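Local structure of putative polyketide synthase (Brevibacillus brevis, 5HU7) at residues T273-G285 with I289-E299. The protein is a dehydratase domain of a trans-AT polyketide synthase and probably removes water from beta-hydroxyacyl intermediates to leave a double bond. Residues are numbered along the deposited sequence; the frame is centred on the assembly and turned at random.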
loop_
_atom_site.group_PDB
_atom_site.type_symbol
_atom_site.label_atom_id
_atom_site.label_comp_id
_atom_site.label_asym_id
_atom_site.label_seq_id
_atom_site.Cartn_x
_atom_site.Cartn_y
_atom_site.Cartn_z
ATOM N N THR A 273 35.540 8.693 12.002
ATOM C CA THR A 273 36.218 7.690 12.828
ATOM C C THR A 273 35.581 7.569 14.240
ATOM O O THR A 273 35.584 6.464 14.805
ATOM C CB THR A 273 37.733 7.997 12.886
ATOM O OG1 THR A 273 38.255 7.992 11.554
ATOM C CG2 THR A 273 38.521 6.991 13.748
ATOM N N ALA A 274 35.062 8.698 14.813
ATOM C CA ALA A 274 34.451 8.724 16.154
ATOM C C ALA A 274 33.205 7.832 16.266
ATOM O O ALA A 274 32.209 8.134 15.603
ATOM C CB ALA A 274 34.081 10.146 16.519
ATOM N N THR A 275 33.274 6.699 17.046
ATOM C CA THR A 275 32.121 5.809 17.213
ATOM C C THR A 275 31.431 6.045 18.561
ATOM O O THR A 275 32.087 6.040 19.598
ATOM C CB THR A 275 32.544 4.368 16.965
ATOM O OG1 THR A 275 33.122 4.302 15.659
ATOM C CG2 THR A 275 31.392 3.422 17.016
ATOM N N LEU A 276 30.099 6.197 18.540
ATOM C CA LEU A 276 29.345 6.530 19.737
ATOM C C LEU A 276 28.248 5.572 20.124
ATOM O O LEU A 276 27.669 4.887 19.280
ATOM C CB LEU A 276 28.699 7.914 19.555
ATOM C CG LEU A 276 29.621 9.017 19.099
ATOM C CD1 LEU A 276 28.859 10.231 18.784
ATOM C CD2 LEU A 276 30.676 9.332 20.178
ATOM N N ASP A 277 27.920 5.597 21.420
ATOM C CA ASP A 277 26.779 4.929 22.009
ATOM C C ASP A 277 25.853 6.064 22.499
ATOM O O ASP A 277 26.333 6.989 23.154
ATOM C CB ASP A 277 27.187 4.041 23.161
ATOM C CG ASP A 277 28.011 2.824 22.772
ATOM O OD1 ASP A 277 28.142 2.547 21.533
ATOM O OD2 ASP A 277 28.453 2.092 23.693
ATOM N N ILE A 278 24.563 6.027 22.104
ATOM C CA ILE A 278 23.574 7.029 22.455
ATOM C C ILE A 278 22.380 6.338 23.066
ATOM O O ILE A 278 21.802 5.453 22.435
ATOM C CB ILE A 278 23.157 7.876 21.226
ATOM C CG1 ILE A 278 24.383 8.529 20.585
ATOM C CG2 ILE A 278 22.130 8.962 21.609
ATOM C CD1 ILE A 278 24.104 9.347 19.339
ATOM N N GLU A 279 21.979 6.780 24.263
ATOM C CA GLU A 279 20.791 6.305 24.951
ATOM C C GLU A 279 19.838 7.486 25.092
ATOM O O GLU A 279 20.244 8.549 25.562
ATOM C CB GLU A 279 21.147 5.709 26.313
ATOM C CG GLU A 279 21.632 4.285 26.149
ATOM C CD GLU A 279 22.650 3.793 27.151
ATOM O OE1 GLU A 279 23.653 4.500 27.384
ATOM O OE2 GLU A 279 22.473 2.674 27.672
ATOM N N LEU A 280 18.593 7.304 24.652
ATOM C CA LEU A 280 17.567 8.319 24.670
ATOM C C LEU A 280 16.525 7.859 25.665
ATOM O O LEU A 280 15.978 6.784 25.490
ATOM C CB LEU A 280 16.957 8.469 23.266
ATOM C CG LEU A 280 17.949 8.759 22.142
ATOM C CD1 LEU A 280 17.242 8.863 20.821
ATOM C CD2 LEU A 280 18.704 10.069 22.380
ATOM N N CYS A 281 16.276 8.646 26.725
ATOM C CA CYS A 281 15.330 8.285 27.758
ATOM C C CYS A 281 14.337 9.401 28.048
ATOM O O CYS A 281 14.479 10.523 27.557
ATOM C CB CYS A 281 16.104 7.907 29.012
ATOM S SG CYS A 281 16.900 9.316 29.825
ATOM N N ASP A 282 13.313 9.058 28.841
ATOM C CA ASP A 282 12.268 9.978 29.329
ATOM C C ASP A 282 12.752 10.704 30.603
ATOM O O ASP A 282 13.919 10.571 30.952
ATOM C CB ASP A 282 10.930 9.214 29.558
ATOM C CG ASP A 282 10.922 8.142 30.639
ATOM O OD1 ASP A 282 11.896 8.072 31.414
ATOM O OD2 ASP A 282 9.934 7.371 30.707
ATOM N N GLU A 283 11.859 11.483 31.267
ATOM C CA GLU A 283 12.122 12.231 32.516
ATOM C C GLU A 283 12.589 11.334 33.663
ATOM O O GLU A 283 13.325 11.799 34.523
ATOM C CB GLU A 283 10.834 12.926 33.031
ATOM C CG GLU A 283 10.229 13.993 32.146
ATOM C CD GLU A 283 9.052 14.703 32.789
ATOM O OE1 GLU A 283 7.972 14.080 32.902
ATOM O OE2 GLU A 283 9.205 15.881 33.181
ATOM N N ALA A 284 12.077 10.089 33.724
ATOM C CA ALA A 284 12.396 9.107 34.766
ATOM C C ALA A 284 13.653 8.261 34.491
ATOM O O ALA A 284 14.022 7.454 35.335
ATOM C CB ALA A 284 11.207 8.175 34.958
ATOM N N GLY A 285 14.296 8.409 33.347
ATOM C CA GLY A 285 15.477 7.618 33.034
ATOM C C GLY A 285 15.190 6.334 32.288
ATOM O O GLY A 285 16.135 5.614 31.973
ATOM N N ILE A 289 15.200 4.285 23.364
ATOM C CA ILE A 289 16.022 3.993 22.195
ATOM C C ILE A 289 17.504 3.956 22.582
ATOM O O ILE A 289 18.021 4.882 23.200
ATOM C CB ILE A 289 15.827 5.041 21.058
ATOM C CG1 ILE A 289 14.344 5.205 20.629
ATOM C CG2 ILE A 289 16.698 4.670 19.843
ATOM C CD1 ILE A 289 14.040 6.496 19.965
ATOM N N ARG A 290 18.199 2.923 22.149
ATOM C CA ARG A 290 19.627 2.758 22.368
ATOM C C ARG A 290 20.296 2.562 20.999
ATOM O O ARG A 290 19.848 1.730 20.229
ATOM C CB ARG A 290 19.878 1.578 23.283
ATOM C CG ARG A 290 21.307 1.061 23.269
ATOM C CD ARG A 290 21.495 -0.047 24.262
ATOM N NE ARG A 290 21.464 0.437 25.638
ATOM C CZ ARG A 290 21.566 -0.335 26.716
ATOM N NH1 ARG A 290 21.665 -1.657 26.594
ATOM N NH2 ARG A 290 21.544 0.206 27.930
ATOM N N MET A 291 21.355 3.336 20.708
ATOM C CA MET A 291 22.115 3.274 19.477
ATOM C C MET A 291 23.512 2.912 19.897
ATOM O O MET A 291 24.088 3.592 20.741
ATOM C CB MET A 291 22.135 4.624 18.760
ATOM C CG MET A 291 20.766 5.084 18.327
ATOM S SD MET A 291 20.751 6.774 17.766
ATOM C CE MET A 291 21.515 6.593 16.224
ATOM N N ARG A 292 24.019 1.801 19.405
ATOM C CA ARG A 292 25.350 1.337 19.730
ATOM C C ARG A 292 26.178 1.272 18.456
ATOM O O ARG A 292 25.703 0.777 17.443
ATOM C CB ARG A 292 25.284 -0.034 20.435
ATOM C CG ARG A 292 24.656 0.026 21.847
ATOM C CD ARG A 292 25.594 0.720 22.847
ATOM N NE ARG A 292 25.171 0.732 24.256
ATOM C CZ ARG A 292 25.212 -0.310 25.091
ATOM N NH1 ARG A 292 24.817 -0.171 26.353
ATOM N NH2 ARG A 292 25.622 -1.504 24.664
ATOM N N GLY A 293 27.375 1.856 18.500
ATOM C CA GLY A 293 28.303 1.820 17.397
ATOM C C GLY A 293 27.888 2.739 16.275
ATOM O O GLY A 293 27.994 2.357 15.114
ATOM N N PHE A 294 27.493 3.996 16.625
ATOM C CA PHE A 294 27.052 5.031 15.707
ATOM C C PHE A 294 28.228 5.875 15.221
ATOM O O PHE A 294 28.883 6.534 16.006
ATOM C CB PHE A 294 26.008 5.921 16.383
ATOM C CG PHE A 294 25.413 6.981 15.472
ATOM C CD1 PHE A 294 24.779 6.630 14.289
ATOM C CD2 PHE A 294 25.514 8.327 15.790
ATOM C CE1 PHE A 294 24.217 7.600 13.454
ATOM C CE2 PHE A 294 24.937 9.297 14.961
ATOM C CZ PHE A 294 24.292 8.922 13.797
ATOM N N SER A 295 28.392 5.956 13.910
ATOM C CA SER A 295 29.491 6.690 13.294
ATOM C C SER A 295 29.010 7.461 12.093
ATOM O O SER A 295 28.405 6.910 11.177
ATOM C CB SER A 295 30.595 5.724 12.878
ATOM O OG SER A 295 31.775 6.437 12.555
ATOM N N MET A 296 29.264 8.733 12.094
ATOM C CA MET A 296 28.898 9.611 10.974
ATOM C C MET A 296 30.121 9.857 10.128
ATOM O O MET A 296 31.206 10.065 10.669
ATOM C CB MET A 296 28.357 10.941 11.501
ATOM C CG MET A 296 27.098 10.779 12.277
ATOM S SD MET A 296 26.507 12.356 12.872
ATOM C CE MET A 296 27.656 12.578 14.273
ATOM N N GLY A 297 29.949 9.848 8.810
ATOM C CA GLY A 297 31.066 10.080 7.901
ATOM C C GLY A 297 31.315 11.563 7.713
ATOM O O GLY A 297 30.373 12.361 7.772
ATOM N N SER A 298 32.576 11.946 7.488
ATOM C CA SER A 298 32.943 13.336 7.288
ATOM C C SER A 298 33.871 13.510 6.077
ATOM O O SER A 298 34.322 12.524 5.486
ATOM C CB SER A 298 33.577 13.900 8.557
ATOM O OG SER A 298 34.496 12.974 9.116
ATOM N N GLU A 299 34.131 14.781 5.690
ATOM C CA GLU A 299 34.988 15.136 4.550
ATOM C C GLU A 299 36.311 15.687 5.049
ATOM O O GLU A 299 37.357 15.118 4.752
ATOM C CB GLU A 299 34.281 16.155 3.646
ATOM C CG GLU A 299 33.238 15.538 2.726
ATOM C CD GLU A 299 31.890 16.234 2.585
ATOM O OE1 GLU A 299 31.567 17.116 3.414
ATOM O OE2 GLU A 299 31.129 15.855 1.664
#
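Glu279 and Arg290 run side by side from neighbouring antiparallel strands, and OE2 of Glu279 takes the NH2 of Arg290 at 2.6 Å, a salt bridge in which the carboxylate and guanidinium planes stand 61° apart. The same oxygen has a long pairing with Arg292 NH1, which lies over the centre of the Arg290 guanidinium, 3.3 Å above its plane. Arg292, bent at chi2 (-71°), brings CD to 3.2 Å from Asp277 CG; Asp277 OD2 sits well out of the Arg292 guanidinium plane, 3.6 Å from Arg292 NE, and attracts by charge alone. Asp277 OD1, meanwhile, accepts the backbone N-H of Gly293 at 3.2 Å. With an alanine in place of this aspartate, the Gly293 N-H would probably lose its carboxylate acceptor and Arg292 one of its counter-charges. On the other face, CG anti to the backbone N (chi1 -176°) swings the Phe294 ring to where Ile278 CD1 meets Phe294 CD2 at 4.0 Å and Met291 CE lies over one ring face, offset toward the rim. On this buried side Leu280 CD1 also touches Ile289 CD1. Helix 212-227 packs on Leu276 and Leu280, while Leu244 and Leu247 back Met291. Paired backbone bonds join Ile278 to Met291 and Leu276 to Phe294; between them Gly293, at positive phi, shifts the register by one. This is an antiparallel beta hairpin with a G1 beta bulge, its apolar face turned to the helix as in the hotdog fold of polyketide synthase dehydratases.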